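Local coordinates for sporulation-control protein spo0M (Bacillus subtilis, PDB 5CL2), which controls the expression of the sporulation regulator gene spo0A and is required for cells to pass morphological stage 0 of sporulation, at residues T110-D113 and D119-D122; G75-T78 and E84-F87; D19-F22 and E26-G29; T51-V56 and H62-T67. All coordinates share one frame; numbering follows the deposited sequence.

Interaction 1: T110-D113 and D119-D122; sequences TDLD and DKSD. With NA (sodium ion), chain C.
T110 and D122 form an antiparallel hydrogen-bonded pair, T110 N reaching D122 O at 2.9 Å while D122 N bonds back to T110 O. L112 and K120 repeat this two residues on, and the strand axes lie at 167°. On the face shared with T110, the D122 side chain can be followed outward. Its CB packs on T110 CB at 3.8 Å. CG stands anti to the backbone N (chi1 -167°), which carries the carboxylate away from T110 to the sodium ion. OD2 binds the sodium at 2.4 Å; OD1 accepts a hydrogen bond at 2.8 Å from a water that also binds the ion. T14 O and D124 OD1 are further ligands, and T14 OG1 is hydrogen-bonded to T110 OG1.

At the other end, the D113 and D119 carboxylates lie side by side, D113 OD1 3.5 Å from D119 OD1. A salt bridge from R43 to D113 would offset the like charges, and I114 N bonds D119 OD1. With an alanine at D113, R43 is likely to lose its acidic mate. The register is that of a beta hairpin, 106-114 with 120-128, flanked by the sodium site, in a beta-sandwich consistent with an arrestin-like fold.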
loop_
_atom_site.group_PDB
_atom_site.type_symbol
_atom_site.label_atom_id
_atom_site.label_comp_id
_atom_site.label_asym_id
_atom_site.label_seq_id
_atom_site.Cartn_x
_atom_site.Cartn_y
_atom_site.Cartn_z
ATOM N N THR A 110 12.724 -19.552 3.722
ATOM C CA THR A 110 13.113 -19.689 5.108
ATOM C C THR A 110 14.521 -19.153 5.255
ATOM O O THR A 110 15.419 -19.527 4.506
ATOM C CB THR A 110 13.044 -21.151 5.570
ATOM O OG1 THR A 110 11.708 -21.643 5.393
ATOM C CG2 THR A 110 13.442 -21.280 7.054
ATOM N N ASP A 111 14.683 -18.238 6.199
ATOM C CA ASP A 111 15.972 -17.669 6.565
ATOM C C ASP A 111 16.315 -18.072 8.010
ATOM O O ASP A 111 15.698 -17.593 8.958
ATOM C CB ASP A 111 15.908 -16.135 6.388
ATOM C CG ASP A 111 17.147 -15.411 6.891
ATOM O OD1 ASP A 111 18.268 -15.988 6.873
ATOM O OD2 ASP A 111 16.998 -14.226 7.267
ATOM N N LEU A 112 17.293 -18.955 8.181
ATOM C CA LEU A 112 17.757 -19.312 9.529
ATOM C C LEU A 112 19.112 -18.651 9.753
ATOM O O LEU A 112 20.099 -19.013 9.124
ATOM C CB LEU A 112 17.841 -20.841 9.707
ATOM C CG LEU A 112 18.444 -21.411 10.989
ATOM C CD1 LEU A 112 17.662 -22.617 11.498
ATOM C CD2 LEU A 112 19.850 -21.814 10.744
ATOM N N ASP A 113 19.143 -17.659 10.631
ATOM C CA ASP A 113 20.336 -16.856 10.818
ATOM C C ASP A 113 21.144 -17.456 11.960
ATOM O O ASP A 113 20.627 -17.668 13.048
ATOM C CB ASP A 113 19.961 -15.390 11.079
ATOM C CG ASP A 113 21.168 -14.479 11.215
ATOM O OD1 ASP A 113 22.092 -14.797 11.994
ATOM O OD2 ASP A 113 21.193 -13.429 10.542
ATOM N N ASP A 119 24.743 -18.633 7.349
ATOM C CA ASP A 119 23.308 -18.723 7.539
ATOM C C ASP A 119 22.759 -19.818 6.631
ATOM O O ASP A 119 23.422 -20.227 5.685
ATOM C CB ASP A 119 22.647 -17.366 7.285
ATOM C CG ASP A 119 23.077 -16.299 8.301
ATOM O OD1 ASP A 119 23.533 -16.640 9.435
ATOM O OD2 ASP A 119 22.949 -15.104 7.952
ATOM N N LYS A 120 21.612 -20.380 6.996
ATOM C CA LYS A 120 21.006 -21.460 6.214
ATOM C C LYS A 120 19.687 -21.040 5.635
ATOM O O LYS A 120 18.991 -20.191 6.199
ATOM C CB LYS A 120 20.807 -22.713 7.062
ATOM C CG LYS A 120 22.110 -23.377 7.501
ATOM C CD LYS A 120 22.820 -23.963 6.284
ATOM C CE LYS A 120 24.129 -24.642 6.663
ATOM N NZ LYS A 120 25.121 -23.647 7.145
ATOM N N SER A 121 19.295 -21.650 4.530
ATOM C CA SER A 121 18.067 -21.210 3.912
ATOM C C SER A 121 17.259 -22.362 3.369
ATOM O O SER A 121 17.773 -23.448 3.186
ATOM C CB SER A 121 18.393 -20.193 2.802
ATOM O OG SER A 121 19.292 -20.758 1.861
ATOM N N ASP A 122 15.981 -22.111 3.123
ATOM C CA ASP A 122 15.165 -23.048 2.360
ATOM C C ASP A 122 14.236 -22.278 1.408
ATOM O O ASP A 122 13.931 -21.132 1.658
ATOM C CB ASP A 122 14.353 -23.945 3.274
ATOM C CG ASP A 122 13.753 -25.119 2.536
ATOM O OD1 ASP A 122 14.191 -25.380 1.394
ATOM O OD2 ASP A 122 12.870 -25.801 3.103
HETATM NA NA NA C . 11.174 -26.861 1.866
HETATM O O HOH W 1 12.224 -26.883 0.175
#

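Interaction 2: G75-T78 and E84-F87; sequences GSFT and EHQF
F77 meets H85 and F87 ring to ring, and these three residues carry the contact. The backbones stand well apart, with 10.3 Å between F77 CA and H85 CA, which leaves the side chains to span the distance.

The apolar part is the pair of phenylalanines, whose side chains come from opposite directions. F87 CZ sits over one face of the F77 ring, 3.5 Å from F77 CE1. The planes are inclined at 47°, too oblique for either a stack or an edge-to-face pair. F77 reaches this position with CG between its backbone N and carbonyl carbon (chi1 70°). G75 O lies in the plane of the F77 ring, at its edge and 3.6 Å from F77 CD1.

The second aromatic pair is F77 with H85, whose side chains slide past each other in opposite directions. Here F77 CE2 lies over the centre of the imidazole, 3.9 Å above its plane, and the two ring planes differ by 37°. Cutting F77 back to an alanine is likely to open a gap between the strands and leave H85 and F87 without the ring they share.

The polar element is at the histidine: H85 NE2 is hydrogen-bonded to E83 OE1, which would favour one rotation of the imidazole.

In the fold, F77 belongs to strand 60-79, outermost in the five-strand sheet, and its backbone bonds to I42 of strand 40-57. H85 and F87 lie on strand 84-92, which is paired through V33 and V31 with strand 26-34 in the three-strand sheet. The rings thus join two sheets, and F87 also touches I45 and V73.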
loop_
_atom_site.group_PDB
_atom_site.type_symbol
_atom_site.label_atom_id
_atom_site.label_comp_id
_atom_site.label_asym_id
_atom_site.label_seq_id
_atom_site.Cartn_x
_atom_site.Cartn_y
_atom_site.Cartn_z
ATOM N N GLY A 75 12.748 -16.864 17.785
ATOM C CA GLY A 75 13.892 -16.087 18.194
ATOM C C GLY A 75 15.050 -17.011 18.526
ATOM O O GLY A 75 15.030 -18.201 18.219
ATOM N N SER A 76 16.067 -16.430 19.150
ATOM C CA SER A 76 17.323 -17.074 19.444
ATOM C C SER A 76 17.233 -18.348 20.323
ATOM O O SER A 76 16.393 -18.443 21.225
ATOM C CB SER A 76 18.245 -16.033 20.080
ATOM O OG SER A 76 17.804 -15.711 21.383
ATOM N N PHE A 77 18.042 -19.350 19.966
ATOM C CA PHE A 77 18.216 -20.564 20.769
ATOM C C PHE A 77 19.518 -21.255 20.371
ATOM O O PHE A 77 20.039 -21.014 19.294
ATOM C CB PHE A 77 17.029 -21.527 20.602
ATOM C CG PHE A 77 16.945 -22.179 19.231
ATOM C CD1 PHE A 77 16.337 -21.513 18.157
ATOM C CD2 PHE A 77 17.419 -23.471 19.031
ATOM C CE1 PHE A 77 16.237 -22.112 16.904
ATOM C CE2 PHE A 77 17.329 -24.073 17.780
ATOM C CZ PHE A 77 16.732 -23.381 16.707
ATOM N N THR A 78 20.046 -22.115 21.228
ATOM C CA THR A 78 21.226 -22.893 20.861
ATOM C C THR A 78 20.812 -24.307 20.498
ATOM O O THR A 78 19.983 -24.922 21.174
ATOM C CB THR A 78 22.263 -22.901 21.980
ATOM O OG1 THR A 78 22.698 -21.558 22.197
ATOM C CG2 THR A 78 23.477 -23.706 21.581
ATOM N N GLU A 84 17.208 -32.044 16.861
ATOM C CA GLU A 84 16.078 -31.736 16.007
ATOM C C GLU A 84 15.063 -30.877 16.751
ATOM O O GLU A 84 14.726 -31.144 17.904
ATOM C CB GLU A 84 15.405 -33.014 15.509
ATOM C CG GLU A 84 16.332 -33.889 14.655
ATOM C CD GLU A 84 15.654 -35.139 14.136
ATOM O OE1 GLU A 84 14.474 -35.356 14.490
ATOM O OE2 GLU A 84 16.320 -35.927 13.431
ATOM N N HIS A 85 14.631 -29.809 16.088
ATOM C CA HIS A 85 13.664 -28.860 16.626
ATOM C C HIS A 85 12.558 -28.683 15.581
ATOM O O HIS A 85 12.849 -28.711 14.383
ATOM C CB HIS A 85 14.337 -27.528 16.924
ATOM C CG HIS A 85 15.318 -27.598 18.058
ATOM N ND1 HIS A 85 15.110 -26.934 19.251
ATOM C CD2 HIS A 85 16.516 -28.186 18.153
ATOM C CE1 HIS A 85 16.146 -27.150 20.045
ATOM N NE2 HIS A 85 17.019 -27.900 19.402
ATOM N N GLN A 86 11.308 -28.530 16.021
ATOM C CA GLN A 86 10.197 -28.289 15.111
ATOM C C GLN A 86 9.514 -26.991 15.494
ATOM O O GLN A 86 9.033 -26.847 16.612
ATOM C CB GLN A 86 9.170 -29.429 15.125
ATOM C CG GLN A 86 9.759 -30.797 14.931
ATOM C CD GLN A 86 10.354 -31.314 16.228
ATOM O OE1 GLN A 86 9.940 -30.897 17.320
ATOM N NE2 GLN A 86 11.379 -32.156 16.122
ATOM N N PHE A 87 9.471 -26.041 14.569
ATOM C CA PHE A 87 8.734 -24.822 14.826
ATOM C C PHE A 87 7.536 -24.726 13.901
ATOM O O PHE A 87 7.682 -24.375 12.753
ATOM C CB PHE A 87 9.656 -23.614 14.658
ATOM C CG PHE A 87 10.895 -23.674 15.512
ATOM C CD1 PHE A 87 10.869 -23.203 16.821
ATOM C CD2 PHE A 87 12.078 -24.228 15.021
ATOM C CE1 PHE A 87 12.014 -23.270 17.635
ATOM C CE2 PHE A 87 13.238 -24.296 15.819
ATOM C CZ PHE A 87 13.203 -23.819 17.135
#

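Interaction 3: D19-F22 and E26-G29; sequences DAYF and EVQG
The phenol ring of Y21 lies across the V27 side chain at about a right angle, with one methyl set squarely on its face. V27 CG2 is 3.7 Å from the ring centroid and 2° off the normal, the geometry of a well-centred CH-pi contact. The other branch serves the far end of the ring. With CG1 anti to the backbone N (chi1 -178°), V27 CG1 comes within 3.8 Å of Y21 CZ, and it lies at a similar distance from the hydroxyl. Both methyls of V27 therefore follow the long axis of the tyrosine.

Backbone atoms add to the fit. Y21 CE2 approaches V27 CA to 3.7 Å and E26 O to 3.3 Å, the carbonyl reaching the ring obliquely. The hydroxyl of Y21 makes a weak hydrogen bond with K18 N.

Y21 is tied by backbone hydrogen bonds to F127 and E129, and V27 to F91, so each residue is anchored in a different sheet. L93 touches both side chains. Between the two segments the attraction is accordingly dispersive and CH-pi. Such a contact depends on shape and on both residues being buried, and the directional bonds come from residues outside the two segments.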
loop_
_atom_site.group_PDB
_atom_site.type_symbol
_atom_site.label_atom_id
_atom_site.label_comp_id
_atom_site.label_asym_id
_atom_site.label_seq_id
_atom_site.Cartn_x
_atom_site.Cartn_y
_atom_site.Cartn_z
ATOM N N ASP A 19 0.698 -27.103 -1.082
ATOM C CA ASP A 19 1.474 -26.347 -2.058
ATOM C C ASP A 19 0.629 -25.232 -2.744
ATOM O O ASP A 19 1.176 -24.372 -3.449
ATOM C CB ASP A 19 2.146 -27.310 -3.061
ATOM C CG ASP A 19 1.192 -27.868 -4.094
ATOM O OD1 ASP A 19 0.003 -28.081 -3.779
ATOM O OD2 ASP A 19 1.664 -28.146 -5.215
ATOM N N ALA A 20 -0.695 -25.254 -2.563
ATOM C CA ALA A 20 -1.572 -24.305 -3.276
ATOM C C ALA A 20 -2.528 -23.555 -2.352
ATOM O O ALA A 20 -3.227 -24.142 -1.527
ATOM C CB ALA A 20 -2.374 -25.026 -4.358
ATOM N N TYR A 21 -2.585 -22.241 -2.544
ATOM C CA TYR A 21 -3.428 -21.366 -1.739
ATOM C C TYR A 21 -4.024 -20.256 -2.606
ATOM O O TYR A 21 -3.492 -19.935 -3.669
ATOM C CB TYR A 21 -2.615 -20.741 -0.604
ATOM C CG TYR A 21 -2.056 -21.716 0.401
ATOM C CD1 TYR A 21 -0.803 -22.300 0.217
ATOM C CD2 TYR A 21 -2.757 -22.024 1.560
ATOM C CE1 TYR A 21 -0.271 -23.190 1.161
ATOM C CE2 TYR A 21 -2.234 -22.909 2.511
ATOM C CZ TYR A 21 -0.997 -23.485 2.303
ATOM O OH TYR A 21 -0.496 -24.359 3.246
ATOM N N PHE A 22 -5.104 -19.634 -2.161
ATOM C CA PHE A 22 -5.455 -18.380 -2.810
ATOM C C PHE A 22 -5.411 -17.279 -1.754
ATOM O O PHE A 22 -5.377 -17.585 -0.557
ATOM C CB PHE A 22 -6.804 -18.478 -3.550
ATOM C CG PHE A 22 -7.955 -18.913 -2.704
ATOM C CD1 PHE A 22 -8.661 -17.985 -1.952
ATOM C CD2 PHE A 22 -8.373 -20.237 -2.705
ATOM C CE1 PHE A 22 -9.751 -18.371 -1.177
ATOM C CE2 PHE A 22 -9.454 -20.635 -1.939
ATOM C CZ PHE A 22 -10.148 -19.698 -1.168
ATOM N N GLU A 26 -5.104 -19.060 4.999
ATOM C CA GLU A 26 -4.016 -19.242 5.954
ATOM C C GLU A 26 -3.049 -20.323 5.510
ATOM O O GLU A 26 -3.451 -21.447 5.225
ATOM C CB GLU A 26 -4.560 -19.621 7.321
ATOM C CG GLU A 26 -4.514 -18.515 8.350
ATOM C CD GLU A 26 -4.594 -19.099 9.738
ATOM O OE1 GLU A 26 -4.313 -20.312 9.862
ATOM O OE2 GLU A 26 -4.942 -18.372 10.695
ATOM N N VAL A 27 -1.774 -19.972 5.428
ATOM C CA VAL A 27 -0.713 -20.940 5.183
ATOM C C VAL A 27 -0.210 -21.517 6.519
ATOM O O VAL A 27 0.122 -20.770 7.452
ATOM C CB VAL A 27 0.465 -20.317 4.403
ATOM C CG1 VAL A 27 1.547 -21.373 4.112
ATOM C CG2 VAL A 27 -0.028 -19.674 3.109
ATOM N N GLN A 28 -0.191 -22.845 6.618
ATOM C CA GLN A 28 0.345 -23.498 7.810
ATOM C C GLN A 28 1.500 -24.416 7.475
ATOM O O GLN A 28 1.551 -25.027 6.407
ATOM C CB GLN A 28 -0.734 -24.293 8.524
ATOM C CG GLN A 28 -2.117 -23.707 8.406
ATOM C CD GLN A 28 -3.111 -24.461 9.250
ATOM O OE1 GLN A 28 -2.723 -25.273 10.084
ATOM N NE2 GLN A 28 -4.397 -24.198 9.046
ATOM N N GLY A 29 2.433 -24.538 8.403
ATOM C CA GLY A 29 3.526 -25.460 8.156
ATOM C C GLY A 29 4.425 -25.609 9.348
ATOM O O GLY A 29 4.097 -25.186 10.458
#

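Interaction 4: T51-V56 and H62-T67; sequences TRYVIV and HRKYAT
Segments 51-56 and 62-67 run antiparallel at 144°, joined by six backbone hydrogen bonds in which T51, Y53 and I55 each pair reciprocally with A66, K64 and H62; I55 N to H62 O, at 2.8 Å and 172°, is nearly straight.

On the face of Y53 and K64, chi1 of Y53, 69°, tucks CG in over the main chain, flanked by N and C, which leans the ring toward the partner strand. A66 CB meets the ring edge, 3.9 Å from Y53 CD1, while K64 CB lies over one face, toward the rim. The lysine runs alongside the ring, bringing NZ to 3.6 Å from Y53 OH, too far for a hydrogen bond, and its CD touches I55 CD1 at 3.9 Å.

On the other face, the R63 guanidinium is sandwiched. V54 CG2 sits over its centre, 3.5 Å from R63 CZ, and R52 NH2 approaches the opposite face, 3.7 Å from R63 NH1. Salt bridges from R63 to D152 and from R52 to E105 would offset the like charges.

V54 bonds through its backbone to C153 and Q155 of strand 146-155. The arrangement is a twisted beta hairpin, 40-57 with 60-79, at the outer edge of the mixed sheet.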
loop_
_atom_site.group_PDB
_atom_site.type_symbol
_atom_site.label_atom_id
_atom_site.label_comp_id
_atom_site.label_asym_id
_atom_site.label_seq_id
_atom_site.Cartn_x
_atom_site.Cartn_y
_atom_site.Cartn_z
ATOM N N THR A 51 8.108 -12.587 -4.514
ATOM C CA THR A 51 7.891 -12.820 -5.924
ATOM C C THR A 51 8.897 -11.949 -6.652
ATOM O O THR A 51 9.844 -11.463 -6.012
ATOM C CB THR A 51 6.428 -12.530 -6.340
ATOM O OG1 THR A 51 6.218 -13.013 -7.669
ATOM C CG2 THR A 51 6.084 -11.052 -6.224
ATOM N N ARG A 52 8.766 -11.845 -7.976
ATOM C CA ARG A 52 9.605 -10.967 -8.776
ATOM C C ARG A 52 8.719 -10.098 -9.671
ATOM O O ARG A 52 7.601 -10.475 -10.015
ATOM C CB ARG A 52 10.568 -11.760 -9.654
ATOM C CG ARG A 52 10.952 -13.105 -9.119
ATOM C CD ARG A 52 11.566 -13.943 -10.223
ATOM N NE ARG A 52 10.652 -14.113 -11.348
ATOM C CZ ARG A 52 10.771 -15.066 -12.270
ATOM N NH1 ARG A 52 11.778 -15.936 -12.211
ATOM N NH2 ARG A 52 9.889 -15.141 -13.260
ATOM N N TYR A 53 9.212 -8.937 -10.061
ATOM C CA TYR A 53 8.445 -8.120 -10.976
ATOM C C TYR A 53 9.352 -7.491 -12.005
ATOM O O TYR A 53 10.566 -7.379 -11.790
ATOM C CB TYR A 53 7.632 -7.066 -10.228
ATOM C CG TYR A 53 8.410 -5.959 -9.556
ATOM C CD1 TYR A 53 8.978 -6.131 -8.297
ATOM C CD2 TYR A 53 8.541 -4.720 -10.171
ATOM C CE1 TYR A 53 9.673 -5.088 -7.678
ATOM C CE2 TYR A 53 9.217 -3.678 -9.570
ATOM C CZ TYR A 53 9.775 -3.851 -8.333
ATOM O OH TYR A 53 10.443 -2.779 -7.779
ATOM N N VAL A 54 8.758 -7.099 -13.133
ATOM C CA VAL A 54 9.548 -6.615 -14.261
ATOM C C VAL A 54 9.664 -5.105 -14.201
ATOM O O VAL A 54 8.701 -4.390 -13.900
ATOM C CB VAL A 54 8.949 -7.027 -15.620
ATOM C CG1 VAL A 54 9.877 -6.595 -16.760
ATOM C CG2 VAL A 54 8.750 -8.517 -15.678
ATOM N N ILE A 55 10.881 -4.647 -14.452
ATOM C CA ILE A 55 11.207 -3.251 -14.672
ATOM C C ILE A 55 11.854 -3.115 -16.049
ATOM O O ILE A 55 12.884 -3.733 -16.326
ATOM C CB ILE A 55 12.174 -2.716 -13.616
ATOM C CG1 ILE A 55 11.531 -2.717 -12.223
ATOM C CG2 ILE A 55 12.680 -1.336 -14.005
ATOM C CD1 ILE A 55 12.491 -2.243 -11.166
ATOM N N VAL A 56 11.240 -2.326 -16.923
ATOM C CA VAL A 56 11.792 -2.136 -18.256
ATOM C C VAL A 56 12.503 -0.790 -18.357
ATOM O O VAL A 56 11.945 0.242 -18.010
ATOM C CB VAL A 56 10.702 -2.255 -19.324
ATOM C CG1 VAL A 56 11.283 -2.063 -20.720
ATOM C CG2 VAL A 56 10.034 -3.624 -19.214
ATOM N N HIS A 62 14.459 -6.108 -16.742
ATOM C CA HIS A 62 15.184 -6.459 -15.521
ATOM C C HIS A 62 14.137 -7.026 -14.579
ATOM O O HIS A 62 13.100 -6.386 -14.398
ATOM C CB HIS A 62 15.859 -5.222 -14.894
ATOM C CG HIS A 62 16.717 -4.457 -15.851
ATOM N ND1 HIS A 62 18.013 -4.830 -16.152
ATOM C CD2 HIS A 62 16.456 -3.365 -16.607
ATOM C CE1 HIS A 62 18.515 -3.988 -17.042
ATOM N NE2 HIS A 62 17.590 -3.090 -17.335
ATOM N N ARG A 63 14.352 -8.207 -14.007
ATOM C CA ARG A 63 13.442 -8.695 -12.974
ATOM C C ARG A 63 14.044 -8.519 -11.578
ATOM O O ARG A 63 15.211 -8.834 -11.335
ATOM C CB ARG A 63 13.058 -10.148 -13.181
ATOM C CG ARG A 63 11.991 -10.348 -14.199
ATOM C CD ARG A 63 11.605 -11.812 -14.301
ATOM N NE ARG A 63 10.609 -11.995 -15.351
ATOM C CZ ARG A 63 9.291 -11.952 -15.157
ATOM N NH1 ARG A 63 8.780 -11.724 -13.940
ATOM N NH2 ARG A 63 8.480 -12.133 -16.191
ATOM N N LYS A 64 13.215 -7.988 -10.683
ATOM C CA LYS A 64 13.609 -7.568 -9.355
ATOM C C LYS A 64 12.805 -8.314 -8.312
ATOM O O LYS A 64 11.585 -8.460 -8.454
ATOM C CB LYS A 64 13.416 -6.060 -9.204
ATOM C CG LYS A 64 13.946 -5.461 -7.924
ATOM C CD LYS A 64 14.018 -3.944 -8.032
ATOM C CE LYS A 64 14.414 -3.301 -6.706
ATOM N NZ LYS A 64 13.329 -3.371 -5.679
ATOM N N TYR A 65 13.514 -8.797 -7.289
ATOM C CA TYR A 65 12.954 -9.566 -6.185
ATOM C C TYR A 65 12.139 -8.641 -5.273
ATOM O O TYR A 65 12.504 -7.474 -5.043
ATOM C CB TYR A 65 14.116 -10.245 -5.431
ATOM C CG TYR A 65 13.782 -11.101 -4.228
ATOM C CD1 TYR A 65 13.491 -12.450 -4.371
ATOM C CD2 TYR A 65 13.799 -10.568 -2.933
ATOM C CE1 TYR A 65 13.211 -13.257 -3.252
ATOM C CE2 TYR A 65 13.510 -11.363 -1.807
ATOM C CZ TYR A 65 13.219 -12.711 -1.980
ATOM O OH TYR A 65 12.937 -13.523 -0.891
ATOM N N ALA A 66 11.026 -9.147 -4.755
ATOM C CA ALA A 66 10.160 -8.313 -3.915
ATOM C C ALA A 66 9.537 -9.113 -2.791
ATOM O O ALA A 66 9.028 -10.216 -3.024
ATOM C CB ALA A 66 9.068 -7.673 -4.751
ATOM N N THR A 67 9.530 -8.535 -1.593
ATOM C CA THR A 67 8.997 -9.220 -0.424
ATOM C C THR A 67 7.526 -8.901 -0.211
ATOM O O THR A 67 7.164 -7.753 0.019
ATOM C CB THR A 67 9.820 -8.847 0.831
ATOM O OG1 THR A 67 11.180 -9.263 0.638
ATOM C CG2 THR A 67 9.269 -9.512 2.073
#

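In the fold
All four contacts involve the mixed five-strand sheet, ordered 20-21, 120-128, 106-114, 40-57, 60-79. Interactions 1 and 4 are hairpin pairings within it; their centres are 22 Å apart, though strands 106-114 and 40-57 are neighbours. Interactions 2 and 3 instead join it to the three-strand sheet, at points whose centres are 22 Å apart, and there strands 84-92 and 26-34 lie side by side. Interaction 1 alone holds a sodium ligand; the side chain of V27 in interaction 3 is about 11 Å from the ion, that of F87 in interaction 2 about 13 Å. Interactions 2 and 4 share strand 60-79, yet their centres are 32 Å apart.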